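Local coordinates for protein uncharacterized peptidase Lmo0363 (Listeria monocytogenes, PDB 3L4E) that is probably a serine-type peptidase of the S51 (peptidase E-like) family, cleaving peptide bonds by way of a charge relay system, at residues A[48-51]-A[52-56]. Numbering follows the deposited sequence.
Sequences AGKK and ALESL
Glu-54 lies one helical turn beyond Lys-50, and its side chain can be followed back along the turn it closes. Glu-54 CB sits 3.6 Å from Lys-50 O. With chi1 at -72°, Glu-54 CG swings to the backbone-N side and comes to 3.4 Å from Lys-50 O. That oxygen already accepts Glu-54 N at 3.0 Å, with an N-H...O angle of 159°. CD stays against the same carbonyl. At the tip, OE1 faces the backbone near Lys-51 CA, whereas Glu-54 OE2 meets the lysine chain, 3.6 Å from Lys-50 CE. That lysine is extended throughout, and the two side chains slant across one another as methylenes against carboxylate. Lys-50 NZ to Glu-54 OE2 measures 4.7 Å, too far for a salt bridge; the ammonium group instead pairs with Glu-62 on strand 59-62, so any pull from Glu-54 is probably a longer-range electrostatic one.

The backbone N atoms of Ala-52, Leu-53, Glu-54 and Ser-55 each bond to the carbonyl four residues earlier, the ladder that defines an alpha-helix. Leu-53 N reaches Gly-49 O with an N-H...O angle of 168°, and Leu-53 CG lies against that oxygen. Ser-55 donates twice, from N to Lys-51 O at 2.9 Å and from OG to Ala-52 O at 2.7 Å. Ala-52 meets Val-15 of helix 15-21. Buried Leu-53 touches Phe-32 and Val-60, packing helix 44-55 on parallel neighbouring strands 29-33 and 59-62, which it connects as a beta-alpha-beta unit.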
loop_
_atom_site.group_PDB
_atom_site.type_symbol
_atom_site.label_atom_id
_atom_site.label_comp_id
_atom_site.label_asym_id
_atom_site.label_seq_id
_atom_site.Cartn_x
_atom_site.Cartn_y
_atom_site.Cartn_z
ATOM N N ALA A 48 -11.832 8.264 -2.187
ATOM C CA ALA A 48 -11.968 8.530 -0.758
ATOM C C ALA A 48 -10.588 8.799 -0.154
ATOM O O ALA A 48 -10.419 9.701 0.668
ATOM C CB ALA A 48 -12.663 7.376 -0.048
ATOM N N GLY A 49 -9.594 8.016 -0.569
ATOM C CA GLY A 49 -8.245 8.222 -0.083
ATOM C C GLY A 49 -7.645 9.519 -0.604
ATOM O O GLY A 49 -6.998 10.253 0.144
ATOM N N LYS A 50 -7.833 9.795 -1.892
ATOM C CA LYS A 50 -7.294 11.021 -2.478
ATOM C C LYS A 50 -7.866 12.273 -1.814
ATOM O O LYS A 50 -7.127 13.205 -1.472
ATOM C CB LYS A 50 -7.555 11.068 -3.982
ATOM C CG LYS A 50 -6.838 12.210 -4.684
ATOM C CD LYS A 50 -7.037 12.143 -6.188
ATOM C CE LYS A 50 -6.235 13.228 -6.893
ATOM N NZ LYS A 50 -6.331 13.133 -8.379
ATOM N N LYS A 51 -9.182 12.298 -1.631
ATOM C CA LYS A 51 -9.822 13.441 -0.993
ATOM C C LYS A 51 -9.398 13.575 0.469
ATOM O O LYS A 51 -9.285 14.690 0.995
ATOM C CB LYS A 51 -11.338 13.328 -1.121
ATOM C CG LYS A 51 -11.843 13.493 -2.543
ATOM C CD LYS A 51 -13.305 13.065 -2.650
ATOM C CE LYS A 51 -13.822 13.156 -4.082
ATOM N NZ LYS A 51 -15.210 12.611 -4.205
ATOM N N ALA A 52 -9.147 12.445 1.130
ATOM C CA ALA A 52 -8.688 12.482 2.519
ATOM C C ALA A 52 -7.312 13.129 2.599
ATOM O O ALA A 52 -7.072 13.989 3.455
ATOM C CB ALA A 52 -8.670 11.079 3.136
ATOM N N LEU A 53 -6.409 12.715 1.712
ATOM C CA LEU A 53 -5.087 13.333 1.646
ATOM C C LEU A 53 -5.222 14.843 1.419
ATOM O O LEU A 53 -4.568 15.647 2.095
ATOM C CB LEU A 53 -4.240 12.704 0.540
ATOM C CG LEU A 53 -3.815 11.241 0.733
ATOM C CD1 LEU A 53 -3.292 10.672 -0.588
ATOM C CD2 LEU A 53 -2.767 11.076 1.839
ATOM N N GLU A 54 -6.072 15.227 0.471
ATOM C CA GLU A 54 -6.236 16.638 0.133
ATOM C C GLU A 54 -6.803 17.430 1.309
ATOM O O GLU A 54 -6.461 18.600 1.500
ATOM C CB GLU A 54 -7.090 16.795 -1.127
ATOM C CG GLU A 54 -6.342 16.374 -2.391
ATOM C CD GLU A 54 -7.219 16.279 -3.614
ATOM O OE1 GLU A 54 -8.452 16.356 -3.469
ATOM O OE2 GLU A 54 -6.669 16.119 -4.724
ATOM N N SER A 55 -7.643 16.785 2.111
ATOM C CA SER A 55 -8.225 17.453 3.278
ATOM C C SER A 55 -7.175 17.741 4.344
ATOM O O SER A 55 -7.427 18.518 5.266
ATOM C CB SER A 55 -9.356 16.625 3.887
ATOM O OG SER A 55 -8.833 15.581 4.706
ATOM N N LEU A 56 -6.004 17.116 4.221
ATOM C CA LEU A 56 -4.919 17.317 5.177
ATOM C C LEU A 56 -3.953 18.390 4.686
ATOM O O LEU A 56 -2.964 18.708 5.349
ATOM C CB LEU A 56 -4.151 16.009 5.391
ATOM C CG LEU A 56 -4.957 14.839 5.946
ATOM C CD1 LEU A 56 -4.022 13.650 6.116
ATOM C CD2 LEU A 56 -5.642 15.224 7.260
#